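Local atomic coordinates of terminal uridylyltransferase 1 (Trypanosoma brucei, PDB entry 5HZD), a protein that adds uridines from UTP to the 3' hydroxyl of guide RNAs, ribosomal RNAs and some mRNAs during mitochondrial RNA editing. Residues R456-C464 and N474-S484; C309-W320 and A394-F403. All blocks are in the same frame, centred on the assembly; numbering follows the deposited sequence.

Contact 1 (R456-C464 and N474-S484). With SO4 (sulfate ion), chain C.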
loop_
_atom_site.group_PDB
_atom_site.type_symbol
_atom_site.label_atom_id
_atom_site.label_comp_id
_atom_site.label_asym_id
_atom_site.label_seq_id
_atom_site.Cartn_x
_atom_site.Cartn_y
_atom_site.Cartn_z
ATOM N N ARG A 456 24.598 -18.288 8.534
ATOM C CA ARG A 456 24.749 -16.848 8.699
ATOM C C ARG A 456 23.479 -16.151 8.233
ATOM O O ARG A 456 22.490 -16.809 7.909
ATOM C CB ARG A 456 25.953 -16.347 7.893
ATOM C CG ARG A 456 26.853 -15.422 8.682
ATOM C CD ARG A 456 28.071 -14.976 7.887
ATOM N NE ARG A 456 27.768 -13.917 6.926
ATOM C CZ ARG A 456 27.451 -12.666 7.258
ATOM N NH1 ARG A 456 27.380 -12.306 8.534
ATOM N NH2 ARG A 456 27.197 -11.770 6.315
ATOM N N HIS A 457 23.500 -14.822 8.202
ATOM C CA HIS A 457 22.438 -14.070 7.536
ATOM C C HIS A 457 23.021 -13.090 6.537
ATOM O O HIS A 457 22.955 -11.881 6.735
ATOM C CB HIS A 457 21.558 -13.326 8.540
ATOM C CG HIS A 457 20.508 -14.186 9.170
ATOM N ND1 HIS A 457 20.479 -14.458 10.522
ATOM C CD2 HIS A 457 19.453 -14.840 8.629
ATOM C CE1 HIS A 457 19.449 -15.244 10.786
ATOM N NE2 HIS A 457 18.812 -15.491 9.656
ATOM N N PRO A 458 23.613 -13.613 5.456
ATOM C CA PRO A 458 24.214 -12.709 4.480
ATOM C C PRO A 458 23.131 -11.966 3.693
ATOM O O PRO A 458 21.944 -12.324 3.711
ATOM C CB PRO A 458 24.974 -13.662 3.543
ATOM C CG PRO A 458 25.035 -15.011 4.270
ATOM C CD PRO A 458 23.768 -15.029 5.079
ATOM N N THR A 459 23.538 -10.910 3.004
ATOM C CA THR A 459 22.665 -10.345 1.992
ATOM C C THR A 459 22.691 -11.354 0.860
ATOM O O THR A 459 23.752 -11.673 0.342
ATOM C CB THR A 459 23.251 -9.020 1.509
ATOM O OG1 THR A 459 23.228 -8.082 2.598
ATOM C CG2 THR A 459 22.438 -8.487 0.358
ATOM N N ARG A 460 21.519 -11.867 0.484
ATOM C CA ARG A 460 21.443 -12.957 -0.492
ATOM C C ARG A 460 21.126 -12.366 -1.861
ATOM O O ARG A 460 20.431 -11.338 -1.963
ATOM C CB ARG A 460 20.315 -13.924 -0.134
ATOM C CG ARG A 460 20.550 -14.685 1.167
ATOM C CD ARG A 460 21.765 -15.565 1.051
ATOM N NE ARG A 460 21.873 -16.496 2.173
ATOM C CZ ARG A 460 22.860 -17.347 2.359
ATOM N NH1 ARG A 460 23.880 -17.437 1.488
ATOM N NH2 ARG A 460 22.834 -18.126 3.419
ATOM N N TYR A 461 21.680 -13.006 -2.893
ATOM C CA TYR A 461 21.459 -12.597 -4.279
ATOM C C TYR A 461 21.029 -13.805 -5.095
ATOM O O TYR A 461 21.405 -13.961 -6.259
ATOM C CB TYR A 461 22.743 -12.000 -4.877
ATOM C CG TYR A 461 23.208 -10.717 -4.212
ATOM C CD1 TYR A 461 22.347 -9.644 -4.057
ATOM C CD2 TYR A 461 24.518 -10.579 -3.759
ATOM C CE1 TYR A 461 22.763 -8.463 -3.461
ATOM C CE2 TYR A 461 24.945 -9.399 -3.148
ATOM C CZ TYR A 461 24.064 -8.343 -3.022
ATOM O OH TYR A 461 24.478 -7.169 -2.419
ATOM N N GLU A 462 20.240 -14.681 -4.473
ATOM C CA GLU A 462 19.686 -15.832 -5.161
ATOM C C GLU A 462 18.565 -15.416 -6.085
ATOM O O GLU A 462 18.578 -15.732 -7.291
ATOM C CB GLU A 462 19.132 -16.809 -4.127
ATOM C CG GLU A 462 18.851 -18.182 -4.665
ATOM C CD GLU A 462 20.091 -18.980 -5.069
ATOM O OE1 GLU A 462 21.163 -18.926 -4.400
ATOM O OE2 GLU A 462 19.974 -19.692 -6.085
ATOM N N LEU A 463 17.575 -14.742 -5.511
ATOM C CA LEU A 463 16.507 -14.148 -6.302
ATOM C C LEU A 463 16.661 -12.650 -6.200
ATOM O O LEU A 463 16.620 -12.096 -5.084
ATOM C CB LEU A 463 15.143 -14.539 -5.732
ATOM C CG LEU A 463 14.863 -16.022 -5.508
ATOM C CD1 LEU A 463 13.385 -16.182 -5.141
ATOM C CD2 LEU A 463 15.190 -16.813 -6.766
ATOM N N CYS A 464 16.850 -11.972 -7.329
ATOM C CA CYS A 464 17.167 -10.548 -7.277
ATOM C C CYS A 464 16.104 -9.668 -7.900
ATOM O O CYS A 464 15.731 -9.864 -9.067
ATOM C CB CYS A 464 18.491 -10.285 -8.001
ATOM S SG CYS A 464 19.891 -11.041 -7.149
ATOM N N ASN A 474 18.481 -5.170 -2.698
ATOM C CA ASN A 474 17.790 -6.319 -3.256
ATOM C C ASN A 474 16.545 -6.627 -2.461
ATOM O O ASN A 474 16.628 -6.941 -1.267
ATOM C CB ASN A 474 18.712 -7.563 -3.267
ATOM C CG ASN A 474 18.041 -8.785 -3.901
ATOM O OD1 ASN A 474 17.039 -8.647 -4.596
ATOM N ND2 ASN A 474 18.582 -9.990 -3.639
ATOM N N LEU A 475 15.388 -6.574 -3.111
ATOM C CA LEU A 475 14.149 -6.918 -2.413
ATOM C C LEU A 475 14.118 -8.401 -2.032
ATOM O O LEU A 475 13.350 -8.810 -1.159
ATOM C CB LEU A 475 12.900 -6.480 -3.199
ATOM C CG LEU A 475 12.919 -4.986 -3.552
ATOM C CD1 LEU A 475 11.661 -4.600 -4.319
ATOM C CD2 LEU A 475 12.998 -4.154 -2.270
ATOM N N GLY A 476 14.973 -9.212 -2.653
ATOM C CA GLY A 476 15.117 -10.589 -2.228
ATOM C C GLY A 476 16.300 -10.896 -1.310
ATOM O O GLY A 476 16.743 -12.053 -1.227
ATOM N N ARG A 477 16.826 -9.873 -0.632
ATOM C CA ARG A 477 18.033 -10.008 0.163
ATOM C C ARG A 477 17.989 -10.999 1.312
ATOM O O ARG A 477 19.043 -11.406 1.808
ATOM C CB ARG A 477 18.481 -8.641 0.697
ATOM C CG ARG A 477 17.487 -8.019 1.671
ATOM C CD ARG A 477 17.778 -6.540 1.927
ATOM N NE ARG A 477 16.723 -5.946 2.774
ATOM C CZ ARG A 477 15.518 -5.587 2.337
ATOM N NH1 ARG A 477 15.173 -5.767 1.056
ATOM N NH2 ARG A 477 14.641 -5.050 3.182
ATOM N N HIS A 478 16.799 -11.385 1.761
ATOM C CA HIS A 478 16.740 -12.379 2.837
ATOM C C HIS A 478 16.417 -13.776 2.334
ATOM O O HIS A 478 16.261 -14.700 3.146
ATOM C CB HIS A 478 15.705 -12.002 3.914
ATOM C CG HIS A 478 15.881 -10.624 4.477
ATOM N ND1 HIS A 478 16.995 -10.244 5.195
ATOM C CD2 HIS A 478 15.072 -9.539 4.428
ATOM C CE1 HIS A 478 16.868 -8.977 5.555
ATOM N NE2 HIS A 478 15.711 -8.530 5.106
ATOM N N ILE A 479 16.341 -13.943 1.011
ATOM C CA ILE A 479 15.975 -15.224 0.431
ATOM C C ILE A 479 17.186 -16.054 0.045
ATOM O O ILE A 479 17.772 -15.857 -1.028
ATOM C CB ILE A 479 15.021 -15.033 -0.775
ATOM C CG1 ILE A 479 13.799 -14.233 -0.320
ATOM C CG2 ILE A 479 14.647 -16.402 -1.363
ATOM C CD1 ILE A 479 12.813 -13.907 -1.445
ATOM N N GLY A 480 17.580 -16.969 0.927
ATOM C CA GLY A 480 18.649 -17.899 0.628
ATOM C C GLY A 480 18.162 -19.075 -0.208
ATOM O O GLY A 480 17.008 -19.098 -0.630
ATOM N N VAL A 481 19.015 -20.061 -0.436
ATOM C CA VAL A 481 18.705 -21.092 -1.428
ATOM C C VAL A 481 17.446 -21.914 -1.117
ATOM O O VAL A 481 16.604 -22.097 -2.012
ATOM C CB VAL A 481 19.911 -22.005 -1.731
ATOM C CG1 VAL A 481 20.337 -22.837 -0.521
ATOM C CG2 VAL A 481 19.605 -22.899 -2.956
ATOM N N THR A 482 17.298 -22.410 0.108
ATOM C CA THR A 482 16.094 -23.194 0.404
ATOM C C THR A 482 14.857 -22.316 0.336
ATOM O O THR A 482 13.826 -22.731 -0.215
ATOM C CB THR A 482 16.181 -23.989 1.750
ATOM O OG1 THR A 482 16.336 -23.077 2.846
ATOM C CG2 THR A 482 17.336 -24.922 1.697
ATOM N N LYS A 483 14.937 -21.083 0.832
ATOM C CA LYS A 483 13.778 -20.212 0.720
ATOM C C LYS A 483 13.458 -19.976 -0.764
ATOM O O LYS A 483 12.287 -19.892 -1.150
ATOM C CB LYS A 483 14.012 -18.878 1.453
ATOM C CG LYS A 483 13.928 -18.974 2.967
ATOM C CD LYS A 483 13.722 -17.600 3.606
ATOM C CE LYS A 483 13.690 -17.721 5.121
ATOM N NZ LYS A 483 13.501 -16.391 5.767
ATOM N N SER A 484 14.490 -19.874 -1.601
ATOM C CA SER A 484 14.264 -19.543 -3.022
ATOM C C SER A 484 13.536 -20.696 -3.702
ATOM O O SER A 484 12.716 -20.478 -4.598
ATOM C CB SER A 484 15.578 -19.229 -3.774
ATOM O OG SER A 484 16.331 -20.403 -4.044
HETATM S S SO4 C . 16.795 -5.066 6.397
HETATM O O1 SO4 C . 16.630 -3.626 6.233
HETATM O O2 SO4 C . 17.293 -5.355 7.745
HETATM O O3 SO4 C . 17.762 -5.555 5.412
HETATM O O4 SO4 C . 15.498 -5.716 6.196
HETATM O O HOH W 1 17.400 -20.724 -6.395
HETATM O O HOH W 2 17.979 -13.929 -2.801
#
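Asn-474 holds its CG trans to the backbone N (chi1 -178°), which carries its amide across to Arg-460 and Leu-463. There ND2 grips two carbonyls: Arg-460 O at 2.8 Å and Leu-463 O at 3.2 Å, both lying in the amide plane. OD1 faces back into its own turn and takes the N-H of Gly-476 at 2.9 Å, from above its carbonyl plane, forming an Asx turn; it also accepts from Ile-465 N. Asparagine suits the place because one short amide both donates and accepts. A backbone bond from Arg-460 N to Arg-477 O, 2.8 Å, adds to the pairing. Gly-476, lacking a side chain, lets its CA approach Leu-463 O to 3.6 Å in a CA-H...O contact. A water accepts from Leu-463 N and lies 2.7 Å from Gly-476 O. Leu-463 CD1 touches Ile-479 CG2 on the apolar side. Arg-477, through NE and NH2, and His-478, through NE2, bind a sulfate, probably from the crystallisation liquor. Arg-460, bent at its second torsion, ends in a salt bridge with Glu-435; Glu-462 is hydrogen-bonded to His-19. The contact sits at the start of helix 481-497: Val-481 packs on zinc-finger helix 19-30, and Leu-475 on helix 336-349.

Contact 2 (C309-W320 and A394-F403)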
loop_
_atom_site.group_PDB
_atom_site.type_symbol
_atom_site.label_atom_id
_atom_site.label_comp_id
_atom_site.label_asym_id
_atom_site.label_seq_id
_atom_site.Cartn_x
_atom_site.Cartn_y
_atom_site.Cartn_z
ATOM N N CYS A 309 -5.633 -4.802 -18.311
ATOM C CA CYS A 309 -5.544 -5.983 -17.459
ATOM C C CYS A 309 -4.444 -5.876 -16.409
ATOM O O CYS A 309 -4.232 -6.807 -15.586
ATOM C CB CYS A 309 -5.321 -7.234 -18.315
ATOM S SG CYS A 309 -6.665 -7.471 -19.439
ATOM N N ALA A 310 -3.745 -4.742 -16.357
ATOM C CA ALA A 310 -2.609 -4.672 -15.445
ATOM C C ALA A 310 -3.003 -4.558 -13.973
ATOM O O ALA A 310 -2.428 -5.240 -13.109
ATOM C CB ALA A 310 -1.641 -3.521 -15.850
ATOM N N ARG A 311 -4.004 -3.738 -13.649
ATOM C CA ARG A 311 -4.425 -3.726 -12.240
ATOM C C ARG A 311 -5.085 -5.038 -11.792
ATOM O O ARG A 311 -4.762 -5.538 -10.708
ATOM C CB ARG A 311 -5.332 -2.536 -11.934
ATOM C CG ARG A 311 -4.611 -1.186 -11.984
ATOM C CD ARG A 311 -5.648 -0.076 -11.832
ATOM N NE ARG A 311 -6.505 -0.010 -13.001
ATOM C CZ ARG A 311 -7.660 0.642 -13.025
ATOM N NH1 ARG A 311 -8.102 1.252 -11.928
ATOM N NH2 ARG A 311 -8.376 0.652 -14.143
ATOM N N PRO A 312 -6.006 -5.603 -12.598
ATOM C CA PRO A 312 -6.601 -6.871 -12.152
ATOM C C PRO A 312 -5.550 -7.952 -11.900
ATOM O O PRO A 312 -5.601 -8.677 -10.886
ATOM C CB PRO A 312 -7.549 -7.233 -13.311
ATOM C CG PRO A 312 -8.011 -5.875 -13.787
ATOM C CD PRO A 312 -6.703 -5.074 -13.792
ATOM N N GLY A 313 -4.543 -8.048 -12.763
ATOM C CA GLY A 313 -3.514 -9.040 -12.516
ATOM C C GLY A 313 -2.709 -8.749 -11.261
ATOM O O GLY A 313 -2.337 -9.674 -10.555
ATOM N N ALA A 314 -2.422 -7.472 -11.009
ATOM C CA ALA A 314 -1.649 -7.094 -9.842
ATOM C C ALA A 314 -2.414 -7.449 -8.577
ATOM O O ALA A 314 -1.816 -7.917 -7.593
ATOM C CB ALA A 314 -1.368 -5.604 -9.871
ATOM N N ILE A 315 -3.725 -7.249 -8.596
ATOM C CA ILE A 315 -4.560 -7.585 -7.424
ATOM C C ILE A 315 -4.574 -9.077 -7.137
ATOM O O ILE A 315 -4.357 -9.523 -5.985
ATOM C CB ILE A 315 -5.968 -7.024 -7.636
ATOM C CG1 ILE A 315 -5.892 -5.490 -7.582
ATOM C CG2 ILE A 315 -6.947 -7.547 -6.576
ATOM C CD1 ILE A 315 -7.190 -4.837 -8.106
ATOM N N VAL A 316 -4.751 -9.873 -8.186
ATOM C CA VAL A 316 -4.768 -11.324 -8.015
ATOM C C VAL A 316 -3.407 -11.837 -7.576
ATOM O O VAL A 316 -3.321 -12.724 -6.722
ATOM C CB VAL A 316 -5.232 -12.029 -9.320
ATOM C CG1 VAL A 316 -4.976 -13.534 -9.265
ATOM C CG2 VAL A 316 -6.705 -11.747 -9.547
ATOM N N LEU A 317 -2.330 -11.269 -8.117
ATOM C CA LEU A 317 -0.993 -11.677 -7.684
ATOM C C LEU A 317 -0.686 -11.280 -6.244
ATOM O O LEU A 317 0.022 -11.997 -5.550
ATOM C CB LEU A 317 0.078 -11.113 -8.614
ATOM C CG LEU A 317 0.062 -11.859 -9.960
ATOM C CD1 LEU A 317 1.008 -11.168 -10.944
ATOM C CD2 LEU A 317 0.448 -13.363 -9.833
ATOM N N LYS A 318 -1.188 -10.139 -5.783
ATOM C CA LYS A 318 -0.956 -9.792 -4.375
ATOM C C LYS A 318 -1.598 -10.848 -3.495
ATOM O O LYS A 318 -0.956 -11.335 -2.553
ATOM C CB LYS A 318 -1.598 -8.455 -4.043
ATOM C CG LYS A 318 -1.433 -8.034 -2.547
ATOM C CD LYS A 318 -2.172 -6.716 -2.359
ATOM C CE LYS A 318 -1.575 -5.871 -1.250
ATOM N NZ LYS A 318 -1.529 -6.649 0.003
ATOM N N ASP A 319 -2.853 -11.206 -3.788
ATOM C CA ASP A 319 -3.549 -12.181 -2.966
ATOM C C ASP A 319 -2.865 -13.549 -3.064
ATOM O O ASP A 319 -2.666 -14.213 -2.053
ATOM C CB ASP A 319 -5.034 -12.295 -3.372
ATOM C CG ASP A 319 -5.826 -11.035 -3.066
ATOM O OD1 ASP A 319 -5.315 -10.183 -2.298
ATOM O OD2 ASP A 319 -6.965 -10.925 -3.594
ATOM N N TRP A 320 -2.519 -13.977 -4.279
ATOM C CA TRP A 320 -1.803 -15.233 -4.477
ATOM C C TRP A 320 -0.488 -15.258 -3.695
ATOM O O TRP A 320 -0.107 -16.272 -3.074
ATOM C CB TRP A 320 -1.508 -15.466 -5.962
ATOM C CG TRP A 320 -0.413 -16.467 -6.148
ATOM C CD1 TRP A 320 -0.536 -17.830 -6.062
ATOM C CD2 TRP A 320 0.971 -16.203 -6.362
ATOM N NE1 TRP A 320 0.687 -18.421 -6.237
ATOM C CE2 TRP A 320 1.639 -17.452 -6.408
ATOM C CE3 TRP A 320 1.722 -15.031 -6.507
ATOM C CZ2 TRP A 320 3.022 -17.569 -6.609
ATOM C CZ3 TRP A 320 3.102 -15.141 -6.723
ATOM C CH2 TRP A 320 3.739 -16.402 -6.773
ATOM N N ALA A 394 -7.441 -11.947 -22.477
ATOM C CA ALA A 394 -6.130 -11.331 -22.317
ATOM C C ALA A 394 -5.635 -11.486 -20.890
ATOM O O ALA A 394 -4.477 -11.824 -20.664
ATOM C CB ALA A 394 -6.187 -9.830 -22.668
ATOM N N ALA A 395 -6.504 -11.214 -19.913
ATOM C CA ALA A 395 -6.106 -11.332 -18.503
ATOM C C ALA A 395 -5.638 -12.752 -18.170
ATOM O O ALA A 395 -4.610 -12.950 -17.481
ATOM C CB ALA A 395 -7.247 -10.914 -17.575
ATOM N N GLY A 396 -6.394 -13.746 -18.612
ATOM C CA GLY A 396 -5.979 -15.115 -18.385
ATOM C C GLY A 396 -4.652 -15.423 -19.059
ATOM O O GLY A 396 -3.757 -16.030 -18.449
ATOM N N ASP A 397 -4.505 -15.013 -20.312
ATOM C CA ASP A 397 -3.255 -15.245 -21.044
ATOM C C ASP A 397 -2.072 -14.600 -20.311
ATOM O O ASP A 397 -0.969 -15.170 -20.218
ATOM C CB ASP A 397 -3.299 -14.557 -22.405
ATOM C CG ASP A 397 -4.126 -15.288 -23.430
ATOM O OD1 ASP A 397 -4.470 -16.476 -23.229
ATOM O OD2 ASP A 397 -4.417 -14.645 -24.471
ATOM N N MET A 398 -2.283 -13.379 -19.838
ATOM C CA MET A 398 -1.209 -12.639 -19.186
ATOM C C MET A 398 -0.799 -13.243 -17.860
ATOM O O MET A 398 0.387 -13.301 -17.533
ATOM C CB MET A 398 -1.631 -11.189 -19.009
ATOM C CG MET A 398 -1.724 -10.518 -20.363
ATOM S SD MET A 398 -2.619 -8.942 -20.304
ATOM C CE MET A 398 -1.428 -7.878 -19.473
ATOM N N LEU A 399 -1.782 -13.697 -17.090
ATOM C CA LEU A 399 -1.466 -14.309 -15.799
ATOM C C LEU A 399 -0.775 -15.660 -15.955
ATOM O O LEU A 399 0.229 -15.937 -15.285
ATOM C CB LEU A 399 -2.703 -14.427 -14.910
ATOM C CG LEU A 399 -2.329 -14.721 -13.457
ATOM C CD1 LEU A 399 -1.630 -13.538 -12.822
ATOM C CD2 LEU A 399 -3.589 -15.126 -12.633
ATOM N N VAL A 400 -1.272 -16.507 -16.850
ATOM C CA VAL A 400 -0.582 -17.767 -17.123
ATOM C C VAL A 400 0.839 -17.476 -17.607
ATOM O O VAL A 400 1.812 -18.123 -17.200
ATOM C CB VAL A 400 -1.345 -18.554 -18.203
ATOM C CG1 VAL A 400 -0.508 -19.755 -18.686
ATOM C CG2 VAL A 400 -2.629 -18.995 -17.635
ATOM N N GLY A 401 0.960 -16.446 -18.433
ATOM C CA GLY A 401 2.237 -16.068 -18.988
ATOM C C GLY A 401 3.220 -15.595 -17.926
ATOM O O GLY A 401 4.425 -15.816 -18.072
ATOM N N PHE A 402 2.715 -14.963 -16.862
ATOM C CA PHE A 402 3.568 -14.506 -15.760
ATOM C C PHE A 402 4.200 -15.727 -15.073
ATOM O O PHE A 402 5.412 -15.773 -14.818
ATOM C CB PHE A 402 2.727 -13.686 -14.763
ATOM C CG PHE A 402 3.392 -13.435 -13.420
ATOM C CD1 PHE A 402 3.240 -14.328 -12.367
ATOM C CD2 PHE A 402 4.111 -12.267 -13.206
ATOM C CE1 PHE A 402 3.822 -14.108 -11.131
ATOM C CE2 PHE A 402 4.681 -12.016 -11.973
ATOM C CZ PHE A 402 4.523 -12.932 -10.933
ATOM N N PHE A 403 3.378 -16.720 -14.773
ATOM C CA PHE A 403 3.884 -17.914 -14.087
ATOM C C PHE A 403 4.799 -18.699 -15.014
ATOM O O PHE A 403 5.817 -19.231 -14.575
ATOM C CB PHE A 403 2.723 -18.770 -13.567
ATOM C CG PHE A 403 2.063 -18.174 -12.365
ATOM C CD1 PHE A 403 2.691 -18.240 -11.128
ATOM C CD2 PHE A 403 0.837 -17.517 -12.462
ATOM C CE1 PHE A 403 2.078 -17.684 -10.005
ATOM C CE2 PHE A 403 0.244 -16.959 -11.348
ATOM C CZ PHE A 403 0.855 -17.044 -10.118
#
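Leu-317 reaches from helix 310-320 into a pocket made by Leu-399, Phe-402 and Phe-403 of helix 394-403. Its CB leads toward the partner helix, and CG, trans to the carbonyl carbon, meets Leu-399 CD1 at 3.7 Å. There the chain forks. CD1 sits over the face of Phe-402, 3.8 Å from the ring centroid and 5° off its normal, a CH-pi contact. CD2 lies 3.6 Å from Leu-399 CD1 and also touches Phe-402 CE1 and Phe-403 CZ. A branched leucine suits this place because its two methyls can serve different walls. One turn on, Trp-320 offers the face of its indole to the edge of Phe-403: the planes stand at 86°, and Phe-403 CE1 is 3.5 Å from Trp-320 CZ2. Their large rings suit a place where the helix axes lie 10.1 Å apart. At the other end Cys-309 is small enough to fit against Ala-394, Ala-395 and Met-398, its CB 3.8 Å from Met-398 SD. With axes crossing at -48°, this is apolar helix-helix packing in the core of the helical part of the nucleotidyltransferase, and the helix supplying Leu-317 and Trp-320 also carries the UTP-binding Lys-318.

In the fold
From the N terminus the chain first forms the zinc finger, with helix 19-30, and later the mixed sheet, whose strand 124-129 carries Asp-125, with Asp-123 just before it, the likely catalytic metal ligands. Contact 2 comes first: helix 310-324 meets helix 385-409, closing a long loop of 73 residues that contains helix 336-349. Only then does contact 1 open, joining residues 456-464 to 474-484 across nine residues of the proposed nucleotide recognition motif. The two therefore follow in series, neither nesting nor crossing, with centres about 25 Å apart. Helix 481-497 connects them: its start belongs to contact 1 beside the zinc finger, and further along it packs on Trp-320 and Phe-403 of contact 2.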